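Local coordinates for protein phosphatase 2C (Toxoplasma gondii, PDB 3D8K), which probably removes phosphate from phosphoserine and phosphothreonine residues of proteins, as a manganese-dependent phosphatase of the PP2C family, at residues 78-83 against 111-116; 136-141 against 253-258; 166-171 against 178-183; 184-189 against 281-286; 202-207 against 225-230. All blocks are in the same frame, centred on the assembly; numbering follows the deposited sequence.

Interaction 3 sits in the core of the PP2C beta sandwich, where the six-stranded sheet faces the eight-stranded one. Its centre lies about 11 Å from those of interactions 2 and 4 and about 13 Å from that of interaction 1. Strand 165-173 is flanked in its sheet by strands 106-115 and 253-259, which carry interactions 1 and 2; interaction 4 sets a helix against the outermost strand of the other sheet. Interactions 2 and 4 also meet where Thr255 OG1 approaches Leu189 O at 2.6 Å, probably as a hydrogen bond. Interaction 5 is peripheral, its centre about 20 Å from that of interaction 2, which it touches through Arg228 and Asp253. The ions bound beside interactions 1 and 5 are sulfates, probably from the crystallisation liquor.

Interaction 1 (78-83 against 111-116); sequences RDVNEE and FVRYEK. With SO4 (sulfate ion), chain F; SO4 (sulfate ion), chain H.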
# COMPACT_ATOMS: atom_id res chain seq x y z
N ARG C 78 -7.85 -2.72 -23.45
CA ARG C 78 -6.96 -3.85 -23.16
C ARG C 78 -5.53 -3.50 -23.48
O ARG C 78 -4.61 -4.26 -23.24
CB ARG C 78 -7.36 -5.08 -23.96
CG ARG C 78 -8.70 -5.63 -23.62
CD ARG C 78 -8.79 -7.06 -24.06
NE ARG C 78 -10.11 -7.60 -23.81
CZ ARG C 78 -10.40 -8.89 -23.85
NH1 ARG C 78 -9.47 -9.78 -24.13
NH2 ARG C 78 -11.64 -9.28 -23.60
N ASP C 79 -5.38 -2.33 -24.07
CA ASP C 79 -4.10 -1.79 -24.45
C ASP C 79 -4.43 -0.48 -25.10
O ASP C 79 -5.57 -0.26 -25.51
CB ASP C 79 -3.38 -2.73 -25.41
CG ASP C 79 -2.00 -2.24 -25.76
OD1 ASP C 79 -1.32 -1.71 -24.84
OD2 ASP C 79 -1.58 -2.39 -26.93
N VAL C 80 -3.46 0.41 -25.18
CA VAL C 80 -3.73 1.70 -25.79
C VAL C 80 -3.22 1.72 -27.21
O VAL C 80 -2.02 1.79 -27.45
CB VAL C 80 -3.11 2.84 -24.95
CG1 VAL C 80 -1.71 2.45 -24.52
CG2 VAL C 80 -3.07 4.14 -25.74
N ASN C 81 -4.15 1.61 -28.15
CA ASN C 81 -3.86 1.63 -29.58
C ASN C 81 -5.13 1.93 -30.34
O ASN C 81 -6.21 2.08 -29.76
CB ASN C 81 -3.28 0.29 -30.06
CG ASN C 81 -4.26 -0.87 -29.92
OD1 ASN C 81 -5.36 -0.84 -30.45
ND2 ASN C 81 -3.84 -1.91 -29.21
N GLU C 82 -5.01 2.03 -31.65
CA GLU C 82 -6.14 2.33 -32.51
C GLU C 82 -7.32 1.39 -32.29
O GLU C 82 -8.38 1.82 -31.86
CB GLU C 82 -5.70 2.30 -33.96
CG GLU C 82 -6.82 2.34 -34.97
CD GLU C 82 -6.29 2.50 -36.38
OE1 GLU C 82 -7.09 2.43 -37.33
OE2 GLU C 82 -5.06 2.69 -36.53
N GLU C 83 -7.14 0.10 -32.58
CA GLU C 83 -8.22 -0.88 -32.44
C GLU C 83 -8.95 -0.79 -31.11
O GLU C 83 -10.18 -0.79 -31.07
CB GLU C 83 -7.68 -2.29 -32.62
CG GLU C 83 -6.84 -2.45 -33.89
CD GLU C 83 -5.34 -2.55 -33.61
OE1 GLU C 83 -4.87 -3.69 -33.35
OE2 GLU C 83 -4.65 -1.51 -33.64
N PHE C 111 -3.64 10.53 -25.26
CA PHE C 111 -3.01 9.57 -24.37
C PHE C 111 -1.53 9.90 -24.41
O PHE C 111 -0.94 10.00 -25.50
CB PHE C 111 -3.21 8.15 -24.88
CG PHE C 111 -4.63 7.74 -24.94
CD1 PHE C 111 -5.16 6.89 -23.96
CD2 PHE C 111 -5.47 8.21 -25.94
CE1 PHE C 111 -6.50 6.52 -23.99
CE2 PHE C 111 -6.80 7.85 -25.98
CZ PHE C 111 -7.32 7.00 -25.00
N VAL C 112 -0.91 10.10 -23.25
CA VAL C 112 0.51 10.40 -23.23
C VAL C 112 1.30 9.45 -22.34
O VAL C 112 1.12 9.42 -21.11
CB VAL C 112 0.72 11.86 -22.82
CG1 VAL C 112 2.20 12.21 -22.87
CG2 VAL C 112 -0.08 12.76 -23.75
N ARG C 113 2.17 8.65 -22.96
CA ARG C 113 3.00 7.69 -22.23
C ARG C 113 4.46 8.07 -22.41
O ARG C 113 4.86 8.55 -23.46
CB ARG C 113 2.78 6.26 -22.76
CG ARG C 113 3.59 5.16 -22.03
CD ARG C 113 2.86 3.78 -21.96
NE ARG C 113 2.72 3.28 -20.57
CZ ARG C 113 1.71 2.52 -20.11
NH1 ARG C 113 0.72 2.14 -20.92
NH2 ARG C 113 1.68 2.18 -18.82
N TYR C 114 5.24 7.86 -21.36
CA TYR C 114 6.67 8.13 -21.41
C TYR C 114 7.35 6.80 -21.20
O TYR C 114 6.96 6.02 -20.33
CB TYR C 114 7.10 9.08 -20.30
CG TYR C 114 8.61 9.12 -20.07
CD1 TYR C 114 9.44 9.90 -20.87
CD2 TYR C 114 9.20 8.38 -19.05
CE1 TYR C 114 10.82 9.94 -20.67
CE2 TYR C 114 10.57 8.40 -18.83
CZ TYR C 114 11.38 9.18 -19.64
OH TYR C 114 12.74 9.22 -19.42
N GLU C 115 8.36 6.52 -22.01
CA GLU C 115 9.12 5.30 -21.86
C GLU C 115 10.57 5.71 -21.79
O GLU C 115 11.09 6.34 -22.72
CB GLU C 115 8.90 4.33 -23.03
CG GLU C 115 9.10 4.94 -24.40
CD GLU C 115 7.87 5.70 -24.86
OE1 GLU C 115 7.91 6.29 -25.96
OE2 GLU C 115 6.86 5.70 -24.12
N LYS C 116 11.21 5.37 -20.68
CA LYS C 116 12.60 5.71 -20.46
C LYS C 116 13.48 5.14 -21.56
O LYS C 116 14.40 5.81 -22.03
CB LYS C 116 13.04 5.19 -19.09
CG LYS C 116 14.15 6.01 -18.45
CD LYS C 116 14.28 5.70 -16.97
CE LYS C 116 15.16 6.71 -16.26
NZ LYS C 116 14.67 8.10 -16.49
S SO4 F . 11.65 8.07 -14.51
O1 SO4 F . 11.68 7.23 -15.72
O2 SO4 F . 13.00 8.12 -13.93
O3 SO4 F . 11.21 9.43 -14.87
O4 SO4 F . 10.71 7.48 -13.54
S SO4 H . -13.83 -6.13 -22.84
O1 SO4 H . -14.55 -6.89 -23.87
O2 SO4 H . -12.46 -6.65 -22.72
O3 SO4 H . -13.80 -4.72 -23.22
O4 SO4 H . -14.49 -6.29 -21.54
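On the helix-covered face of the six-stranded sheet in the PP2C sandwich, Val80, in the link leading into helix 82-97, packs against Phe111 of strand 106-115. The two side chains run antiparallel alongside one another. Val80 CG2 meets the ring obliquely, 3.9 Å from Phe111 CD1, and its position anti to the backbone N of Val80 carries it there. The other methyl, Val80 CG1, lies looser at the guanidinium edge of Arg113, 4.4 Å from NH1. Ile85 of the helix and Leu77 also pack on Phe111, which is buried. Asn81 is the N-cap of the helix: its OD1 accepts a hydrogen bond from Glu84 N. Arg78, away from the sheet, reaches the second subunit, donating from NH1 to Pro118 O of that chain. A sulfate is gripped at the guanidinium edge, its O2 2.8 Å from Arg78 NE and 2.9 Å from NH2. In the link itself, Asn81 ND2 donates to Asp79 OD2 at 3.2 Å, on the anti side of the carboxylate and 34° out of its plane.

Interaction 2 (136-141 against 253-258); sequences FTSVAE and DVTTFF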
# COMPACT_ATOMS: atom_id res chain seq x y z
N PHE C 136 -0.80 4.04 -45.46
CA PHE C 136 -0.65 5.16 -44.55
C PHE C 136 -0.48 6.52 -45.22
O PHE C 136 0.28 6.67 -46.17
CB PHE C 136 0.52 4.89 -43.61
CG PHE C 136 0.89 6.06 -42.76
CD1 PHE C 136 1.75 7.02 -43.24
CD2 PHE C 136 0.33 6.21 -41.51
CE1 PHE C 136 2.08 8.12 -42.45
CE2 PHE C 136 0.65 7.29 -40.72
CZ PHE C 136 1.51 8.26 -41.19
N THR C 137 -1.20 7.52 -44.70
CA THR C 137 -1.17 8.90 -45.19
C THR C 137 -1.06 9.84 -43.99
O THR C 137 0.03 10.30 -43.63
CB THR C 137 -2.45 9.23 -45.97
OG1 THR C 137 -2.72 8.17 -46.89
CG2 THR C 137 -2.30 10.54 -46.73
N SER C 138 -2.20 10.15 -43.38
CA SER C 138 -2.22 10.99 -42.19
C SER C 138 -1.79 12.45 -42.24
O SER C 138 -1.31 12.97 -43.25
CB SER C 138 -1.47 10.29 -41.08
OG SER C 138 -2.23 9.17 -40.61
N VAL C 139 -1.99 13.07 -41.07
CA VAL C 139 -1.77 14.49 -40.76
C VAL C 139 -0.95 15.41 -41.66
O VAL C 139 -1.53 16.20 -42.41
CB VAL C 139 -1.26 14.62 -39.32
CG1 VAL C 139 -1.51 16.03 -38.81
CG2 VAL C 139 -1.97 13.60 -38.42
N ALA C 140 0.38 15.34 -41.59
CA ALA C 140 1.18 16.24 -42.41
C ALA C 140 0.76 16.36 -43.88
O ALA C 140 0.42 17.46 -44.35
CB ALA C 140 2.65 15.86 -42.31
N GLU C 141 0.80 15.25 -44.62
CA GLU C 141 0.45 15.27 -46.04
C GLU C 141 -1.02 15.60 -46.24
O GLU C 141 -1.38 16.36 -47.15
CB GLU C 141 0.75 13.90 -46.67
CG GLU C 141 0.64 13.90 -48.20
CD GLU C 141 0.70 12.51 -48.80
OE1 GLU C 141 0.61 12.40 -50.05
OE2 GLU C 141 0.82 11.52 -48.05
N ASP C 253 -10.43 9.43 -35.62
CA ASP C 253 -9.21 9.45 -36.41
C ASP C 253 -8.13 9.30 -35.34
O ASP C 253 -7.94 10.18 -34.52
CB ASP C 253 -9.09 10.80 -37.13
CG ASP C 253 -7.66 11.17 -37.49
OD1 ASP C 253 -6.94 10.28 -38.00
OD2 ASP C 253 -7.27 12.35 -37.27
N VAL C 254 -7.47 8.15 -35.32
CA VAL C 254 -6.43 7.90 -34.33
C VAL C 254 -5.01 7.98 -34.90
O VAL C 254 -4.64 7.20 -35.77
CB VAL C 254 -6.60 6.50 -33.70
CG1 VAL C 254 -5.55 6.28 -32.63
CG2 VAL C 254 -8.00 6.37 -33.12
N THR C 255 -4.22 8.92 -34.40
CA THR C 255 -2.85 9.10 -34.86
C THR C 255 -1.87 8.87 -33.72
O THR C 255 -2.25 8.95 -32.55
CB THR C 255 -2.63 10.52 -35.42
OG1 THR C 255 -3.03 11.49 -34.44
CG2 THR C 255 -3.44 10.73 -36.68
N THR C 256 -0.61 8.58 -34.06
CA THR C 256 0.42 8.36 -33.04
C THR C 256 1.69 9.12 -33.41
O THR C 256 2.10 9.13 -34.56
CB THR C 256 0.76 6.88 -32.88
OG1 THR C 256 -0.45 6.12 -32.74
CG2 THR C 256 1.61 6.66 -31.65
N PHE C 257 2.32 9.75 -32.41
CA PHE C 257 3.55 10.52 -32.60
C PHE C 257 4.43 10.39 -31.36
O PHE C 257 3.95 10.04 -30.28
CB PHE C 257 3.25 12.02 -32.74
CG PHE C 257 2.43 12.41 -33.94
CD1 PHE C 257 1.10 12.00 -34.06
CD2 PHE C 257 2.95 13.26 -34.91
CE1 PHE C 257 0.32 12.43 -35.12
CE2 PHE C 257 2.17 13.70 -35.97
CZ PHE C 257 0.85 13.28 -36.07
N PHE C 258 5.71 10.69 -31.49
CA PHE C 258 6.60 10.67 -30.34
C PHE C 258 7.09 12.09 -30.17
O PHE C 258 7.13 12.85 -31.14
CB PHE C 258 7.78 9.72 -30.54
CG PHE C 258 8.73 10.17 -31.58
CD1 PHE C 258 8.38 10.13 -32.92
CD2 PHE C 258 9.98 10.65 -31.23
CE1 PHE C 258 9.26 10.57 -33.90
CE2 PHE C 258 10.88 11.09 -32.20
CZ PHE C 258 10.51 11.05 -33.54
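Val139 of the short helix 139-142 packs on strand 253-259, an edge strand of the six-stranded sheet of the PP2C sandwich. The tight part is a small apolar cluster around one methyl: Val139 CG2 lies 3.7 Å from Thr255 CG2 and equally 3.7 Å from Phe257 CZ. It reaches the phenyl ring at the edge, in the ring plane, and so covers neither ring face. Val139 and Thr255 cross at about a right angle. With CG2 anti to its carbonyl carbon, Thr255 offers that methyl to the valine and leaves OG1 (chi1 54°) to bond to Leu189 O, outside the two segments; the same OG1 lies at the edge of the Phe257 ring. Gln127 of strand 127-129 touches both Val139 and Phe257, extending the cluster. The loose side begins at Ser138, whose hydroxyl merely grazes the strand, and continues into the exposed Thr137 and Ala140. At the boundary between the two sides, Ser138 OG stands 4.4 Å from Thr255 CG2.

Interaction 3 (166-171 against 178-183); sequences YTIHVA and CVLKSG
Segments 166-171 and 178-183 face each other in an antiparallel register, the CA atoms of Val170 and Cys178 lying 8.1 Å apart and those of Ile168 and Leu180 9.6 Å, so the gap is wider farther from the short connection that joins the strands. Only side chains bridge it. Nearest the connection, Val170 CG2 meets Cys178 SG at 4.2 Å; the thiol is swung anti to its backbone N (chi1 -179°), while the valine methyl lies anti to the carbonyl carbon of Val170. Two residues farther along each strand, the extended chain of Ile168 brings its terminal CD1 to 4.4 Å from Leu180 CG, the branch point of the leucine. Both contacts are apolar and not especially close. The arrangement is a beta-arch: the strands follow each other in sequence but belong to different sheets, 165-173 to the six-stranded and 177-182 to the eight-stranded sheet of the PP2C sandwich, and each bonds its backbone within its own sheet. Ile168 pairs with Phe257 and Val170 with Thr255 in this way. Between the sheets, Ile265 touches both Ile168 and Cys178, while Leu108 reaches both Val170 and Cys178. The intervening residues turn to the outer faces: His169 packs on Phe111 and Thr256, whereas Lys181 sends its NZ to Ile286 O of helix 279-288.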
# COMPACT_ATOMS: atom_id res chain seq x y z
N TYR C 166 8.31 10.69 -25.38
CA TYR C 166 6.92 10.63 -24.98
C TYR C 166 6.08 10.15 -26.16
O TYR C 166 6.12 10.74 -27.24
CB TYR C 166 6.44 12.01 -24.53
CG TYR C 166 6.98 12.43 -23.19
CD1 TYR C 166 6.31 12.11 -22.01
CD2 TYR C 166 8.15 13.19 -23.09
CE1 TYR C 166 6.78 12.53 -20.77
CE2 TYR C 166 8.63 13.61 -21.86
CZ TYR C 166 7.94 13.29 -20.70
OH TYR C 166 8.38 13.75 -19.48
N THR C 167 5.34 9.06 -25.97
CA THR C 167 4.48 8.56 -27.03
C THR C 167 3.12 9.21 -26.93
O THR C 167 2.48 9.18 -25.88
CB THR C 167 4.30 7.05 -26.94
OG1 THR C 167 5.51 6.41 -27.36
CG2 THR C 167 3.19 6.60 -27.85
N ILE C 168 2.67 9.81 -28.02
CA ILE C 168 1.39 10.46 -28.03
C ILE C 168 0.38 9.80 -28.94
O ILE C 168 0.66 9.52 -30.11
CB ILE C 168 1.51 11.91 -28.46
CG1 ILE C 168 2.34 12.69 -27.43
CG2 ILE C 168 0.13 12.52 -28.64
CD1 ILE C 168 2.75 14.07 -27.90
N HIS C 169 -0.80 9.55 -28.39
CA HIS C 169 -1.90 8.97 -29.15
C HIS C 169 -3.01 10.00 -29.16
O HIS C 169 -3.44 10.49 -28.11
CB HIS C 169 -2.43 7.70 -28.49
CG HIS C 169 -1.65 6.47 -28.80
ND1 HIS C 169 -0.46 6.16 -28.17
CD2 HIS C 169 -1.89 5.47 -29.68
CE1 HIS C 169 -0.00 5.02 -28.65
NE2 HIS C 169 -0.85 4.58 -29.56
N VAL C 170 -3.46 10.35 -30.34
CA VAL C 170 -4.54 11.30 -30.40
C VAL C 170 -5.75 10.64 -31.02
O VAL C 170 -5.66 10.08 -32.11
CB VAL C 170 -4.16 12.54 -31.20
CG1 VAL C 170 -5.36 13.50 -31.23
CG2 VAL C 170 -2.95 13.21 -30.59
N ALA C 171 -6.86 10.69 -30.32
CA ALA C 171 -8.12 10.14 -30.80
C ALA C 171 -8.99 11.34 -31.09
O ALA C 171 -9.66 11.83 -30.19
CB ALA C 171 -8.77 9.27 -29.74
N CYS C 178 -5.30 19.74 -32.24
CA CYS C 178 -4.25 19.36 -31.31
C CYS C 178 -2.89 19.48 -32.00
O CYS C 178 -2.65 18.84 -33.02
CB CYS C 178 -4.50 17.92 -30.88
SG CYS C 178 -3.33 17.27 -29.72
N VAL C 179 -1.99 20.30 -31.46
CA VAL C 179 -0.69 20.48 -32.09
C VAL C 179 0.51 20.19 -31.19
O VAL C 179 0.44 20.37 -29.97
CB VAL C 179 -0.53 21.90 -32.66
CG1 VAL C 179 -1.79 22.30 -33.38
CG2 VAL C 179 -0.21 22.87 -31.55
N LEU C 180 1.60 19.74 -31.80
CA LEU C 180 2.81 19.43 -31.06
C LEU C 180 3.84 20.53 -31.25
O LEU C 180 4.14 20.92 -32.38
CB LEU C 180 3.41 18.11 -31.56
CG LEU C 180 4.21 17.20 -30.61
CD1 LEU C 180 5.42 16.63 -31.33
CD2 LEU C 180 4.65 17.97 -29.38
N LYS C 181 4.36 21.05 -30.14
CA LYS C 181 5.38 22.10 -30.22
C LYS C 181 6.73 21.49 -29.92
O LYS C 181 6.87 20.65 -29.03
CB LYS C 181 5.14 23.22 -29.19
CG LYS C 181 4.15 24.28 -29.59
CD LYS C 181 4.13 25.41 -28.56
CE LYS C 181 5.38 26.27 -28.62
NZ LYS C 181 5.64 26.80 -29.99
N SER C 182 7.74 21.93 -30.66
CA SER C 182 9.09 21.46 -30.46
C SER C 182 10.00 22.59 -30.89
O SER C 182 10.15 22.85 -32.09
CB SER C 182 9.34 20.20 -31.30
OG SER C 182 10.47 19.48 -30.83
N GLY C 183 10.59 23.27 -29.91
CA GLY C 183 11.48 24.38 -30.20
C GLY C 183 10.71 25.52 -30.82
O GLY C 183 9.92 26.18 -30.14

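Interaction 4 (184-189 against 281-286); sequences RTAIHL and AIAAAI
The His188 imidazole is the flat group that touches across this contact: Ala283 CB approaches it obliquely, 4.0 Å from NE2. Leu143 and Val179 also pack on the His188 side chain. Its chi1 of -65° sets CG beside the backbone N, and the ring then reaches the helix although the CB bond itself does not aim there. Beside it, Ala186 and Ala283 point at each other, with their CB atoms 3.7 Å apart and their CA atoms 5.2 Å apart, a backbone approach made possible by two methyl side chains. Helix 279-288 thus lies against strand 185-188, the outermost strand of the eight-stranded sheet, which forms a beta-hairpin with strand 177-182 and belongs to the alpha-beta-beta-alpha sandwich of PP2C, the helix lying on the outer side of that sheet. Deeper in, Ile282 and Ile286 turn to strand 177-182, where they touch Arg177 and Val179.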
# COMPACT_ATOMS: atom_id res chain seq x y z
N ARG C 184 10.95 25.77 -32.10
CA ARG C 184 10.27 26.83 -32.83
C ARG C 184 9.37 26.17 -33.85
O ARG C 184 8.88 26.80 -34.78
CB ARG C 184 11.27 27.74 -33.54
CG ARG C 184 11.60 29.02 -32.79
CD ARG C 184 10.33 29.78 -32.48
NE ARG C 184 10.55 31.17 -32.09
CZ ARG C 184 11.45 31.58 -31.21
NH1 ARG C 184 12.26 30.71 -30.61
NH2 ARG C 184 11.53 32.87 -30.91
N THR C 185 9.17 24.87 -33.66
CA THR C 185 8.35 24.12 -34.57
C THR C 185 6.95 23.84 -34.04
O THR C 185 6.76 23.62 -32.84
CB THR C 185 9.01 22.78 -34.93
OG1 THR C 185 10.32 23.03 -35.45
CG2 THR C 185 8.19 22.03 -35.97
N ALA C 186 5.99 23.86 -34.95
CA ALA C 186 4.60 23.58 -34.65
C ALA C 186 4.18 22.45 -35.60
O ALA C 186 4.53 22.47 -36.78
CB ALA C 186 3.76 24.81 -34.91
N ILE C 187 3.45 21.46 -35.09
CA ILE C 187 3.02 20.34 -35.92
C ILE C 187 1.66 19.80 -35.52
O ILE C 187 1.41 19.55 -34.34
CB ILE C 187 4.07 19.22 -35.87
CG1 ILE C 187 4.76 19.11 -37.21
CG2 ILE C 187 3.45 17.90 -35.49
CD1 ILE C 187 5.77 18.01 -37.24
N HIS C 188 0.79 19.61 -36.50
CA HIS C 188 -0.56 19.09 -36.24
C HIS C 188 -0.57 17.60 -35.95
O HIS C 188 0.24 16.83 -36.49
CB HIS C 188 -1.47 19.39 -37.43
CG HIS C 188 -1.71 20.85 -37.65
ND1 HIS C 188 -2.48 21.61 -36.80
CD2 HIS C 188 -1.24 21.70 -38.59
CE1 HIS C 188 -2.47 22.87 -37.20
NE2 HIS C 188 -1.72 22.95 -38.29
N LEU C 189 -1.50 17.19 -35.10
CA LEU C 189 -1.64 15.80 -34.73
C LEU C 189 -2.96 15.25 -35.21
O LEU C 189 -3.21 14.04 -35.13
CB LEU C 189 -1.52 15.66 -33.21
CG LEU C 189 -0.10 15.53 -32.66
CD1 LEU C 189 0.91 16.24 -33.57
CD2 LEU C 189 -0.08 16.08 -31.24
N ALA C 281 -1.51 29.40 -40.47
CA ALA C 281 -1.46 30.59 -39.63
C ALA C 281 -1.46 30.14 -38.17
O ALA C 281 -0.70 30.67 -37.35
CB ALA C 281 -2.66 31.49 -39.92
N ILE C 282 -2.30 29.15 -37.86
CA ILE C 282 -2.43 28.59 -36.51
C ILE C 282 -1.11 27.99 -36.03
O ILE C 282 -0.62 28.33 -34.95
CB ILE C 282 -3.54 27.50 -36.47
CG1 ILE C 282 -4.91 28.12 -36.76
CG2 ILE C 282 -3.57 26.83 -35.11
CD1 ILE C 282 -6.06 27.11 -36.85
N ALA C 283 -0.52 27.11 -36.82
CA ALA C 283 0.73 26.49 -36.44
C ALA C 283 1.74 27.58 -36.15
O ALA C 283 2.48 27.52 -35.16
CB ALA C 283 1.24 25.60 -37.57
N ALA C 284 1.76 28.59 -37.01
CA ALA C 284 2.67 29.71 -36.86
C ALA C 284 2.48 30.32 -35.48
O ALA C 284 3.40 30.32 -34.66
CB ALA C 284 2.42 30.74 -37.95
N ALA C 285 1.27 30.81 -35.22
CA ALA C 285 0.95 31.42 -33.94
C ALA C 285 1.38 30.57 -32.75
O ALA C 285 2.14 31.01 -31.89
CB ALA C 285 -0.53 31.72 -33.87
N ILE C 286 0.86 29.35 -32.68
CA ILE C 286 1.20 28.46 -31.59
C ILE C 286 2.71 28.28 -31.48
O ILE C 286 3.23 27.96 -30.41
CB ILE C 286 0.50 27.10 -31.75
CG1 ILE C 286 -1.00 27.29 -31.50
CG2 ILE C 286 1.08 26.06 -30.80
CD1 ILE C 286 -1.89 26.30 -32.22

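Interaction 5 (202-207 against 225-230); sequences HRVQAA and PMTRAF. With SO4 (sulfate ion), chain G.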
# COMPACT_ATOMS: atom_id res chain seq x y z
N HIS C 202 -16.44 14.05 -48.93
CA HIS C 202 -16.65 12.98 -49.88
C HIS C 202 -17.39 11.80 -49.26
O HIS C 202 -18.41 11.35 -49.80
CB HIS C 202 -15.32 12.51 -50.46
CG HIS C 202 -15.48 11.78 -51.74
ND1 HIS C 202 -16.17 10.59 -51.84
CD2 HIS C 202 -15.12 12.11 -53.01
CE1 HIS C 202 -16.23 10.22 -53.11
NE2 HIS C 202 -15.60 11.13 -53.84
N ARG C 203 -16.90 11.30 -48.13
CA ARG C 203 -17.54 10.19 -47.44
C ARG C 203 -19.03 10.47 -47.27
O ARG C 203 -19.87 9.72 -47.76
CB ARG C 203 -16.93 9.98 -46.05
CG ARG C 203 -17.70 8.97 -45.20
CD ARG C 203 -17.02 8.69 -43.87
NE ARG C 203 -16.95 9.88 -43.04
CZ ARG C 203 -18.01 10.46 -42.48
NH1 ARG C 203 -19.21 9.94 -42.68
NH2 ARG C 203 -17.87 11.56 -41.76
N VAL C 204 -19.33 11.55 -46.57
CA VAL C 204 -20.71 11.95 -46.31
C VAL C 204 -21.57 12.01 -47.56
O VAL C 204 -22.61 11.37 -47.63
CB VAL C 204 -20.78 13.33 -45.61
CG1 VAL C 204 -22.21 13.74 -45.44
CG2 VAL C 204 -20.07 13.28 -44.27
N GLN C 205 -21.13 12.79 -48.55
CA GLN C 205 -21.92 12.96 -49.77
C GLN C 205 -22.12 11.70 -50.59
O GLN C 205 -23.10 11.58 -51.34
CB GLN C 205 -21.32 14.09 -50.62
CG GLN C 205 -21.78 15.47 -50.10
CD GLN C 205 -21.17 16.66 -50.82
OE1 GLN C 205 -21.67 17.77 -50.73
NE2 GLN C 205 -20.08 16.43 -51.53
N ALA C 206 -21.22 10.74 -50.42
CA ALA C 206 -21.34 9.50 -51.16
C ALA C 206 -22.25 8.59 -50.36
O ALA C 206 -22.75 7.59 -50.86
CB ALA C 206 -19.97 8.86 -51.33
N ALA C 207 -22.47 8.94 -49.10
CA ALA C 207 -23.31 8.13 -48.23
C ALA C 207 -24.78 8.55 -48.34
O ALA C 207 -25.66 7.90 -47.78
CB ALA C 207 -22.83 8.23 -46.80
N PRO C 225 -22.59 20.91 -37.42
CA PRO C 225 -21.44 21.77 -37.72
C PRO C 225 -20.19 21.01 -38.14
O PRO C 225 -19.24 21.62 -38.62
CB PRO C 225 -21.22 22.52 -36.41
CG PRO C 225 -22.53 22.36 -35.67
CD PRO C 225 -22.93 20.97 -35.99
N MSE C 226 -20.19 19.69 -37.97
CA MSE C 226 -19.04 18.87 -38.33
C MSE C 226 -19.44 17.53 -38.97
O MSE C 226 -20.63 17.21 -39.06
CB MSE C 226 -18.19 18.63 -37.09
CG MSE C 226 -18.99 18.11 -35.94
SE MSE C 226 -18.01 18.24 -34.23
CE MSE C 226 -18.40 20.16 -33.97
N THR C 227 -18.47 16.74 -39.43
CA THR C 227 -18.79 15.48 -40.08
C THR C 227 -18.62 14.28 -39.15
O THR C 227 -18.99 13.15 -39.48
CB THR C 227 -17.94 15.31 -41.36
OG1 THR C 227 -16.56 15.34 -41.01
CG2 THR C 227 -18.22 16.43 -42.35
N ARG C 228 -18.06 14.53 -37.97
CA ARG C 228 -17.85 13.48 -36.99
C ARG C 228 -18.16 13.98 -35.60
O ARG C 228 -17.73 15.08 -35.21
CB ARG C 228 -16.42 12.95 -37.08
CG ARG C 228 -16.20 12.14 -38.35
CD ARG C 228 -14.84 11.53 -38.37
NE ARG C 228 -14.65 10.64 -39.51
CZ ARG C 228 -13.52 9.97 -39.76
NH1 ARG C 228 -12.48 10.10 -38.95
NH2 ARG C 228 -13.45 9.16 -40.80
N ALA C 229 -18.92 13.19 -34.86
CA ALA C 229 -19.31 13.59 -33.51
C ALA C 229 -19.98 12.45 -32.75
O ALA C 229 -20.20 11.38 -33.30
CB ALA C 229 -20.23 14.80 -33.59
N PHE C 230 -20.30 12.71 -31.47
CA PHE C 230 -20.96 11.72 -30.61
C PHE C 230 -22.49 11.73 -30.60
O PHE C 230 -23.11 10.67 -30.56
CB PHE C 230 -20.46 11.84 -29.17
CG PHE C 230 -19.26 10.99 -28.87
CD1 PHE C 230 -18.03 11.57 -28.59
CD2 PHE C 230 -19.36 9.60 -28.86
CE1 PHE C 230 -16.92 10.80 -28.30
CE2 PHE C 230 -18.26 8.81 -28.57
CZ PHE C 230 -17.03 9.42 -28.29
S SO4 G . -16.96 17.90 -53.63
O1 SO4 G . -18.13 17.15 -54.09
O2 SO4 G . -16.12 18.25 -54.80
O3 SO4 G . -17.39 19.13 -52.96
O4 SO4 G . -16.19 17.05 -52.71
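Two like charges come close here: Arg203 NH2 reaches the edge of the Arg228 guanidinium, 4.0 Å from Arg228 NE. Arg203 comes from helix 198-206 and Arg228 from a loop with a Thr-Arg-Ala-Phe sequence that resembles the Ser/Thr-Arg-Ala-Phe/Leu-Gly-Asp motif of PP2C phosphatases. Arg203 NH2 forms a salt bridge with Glu200 OE1, which also bonds to Thr227 OG1; the ion pair from Arg228 NE to Glu200 OE2 is long and weak. Directly between the segments, Arg203 NH2 donates to Thr227 O at 3.0 Å. The bond is bent (133° at the hydrogen), and the donor stands above the carbonyl plane, 47° out of it. The Arg203 chain is extended as far as CD, then bends at chi3 (63°) and again at chi4, which brings NH2 to that oxygen. Its NH2 also lies 3.8 Å from Arg228 CG. Alongside, Val204 CG2 packs on Thr227 CG2 at 4.1 Å. On the far side of the helix, Gln205 makes a weak bond to a sulfate. With NH1 held by Leu247 O as well, the bonds of NH1 and NH2 probably limit the rotation of the Arg203 guanidinium, and Glu200 probably offsets the positive charge that the two arginines bring together.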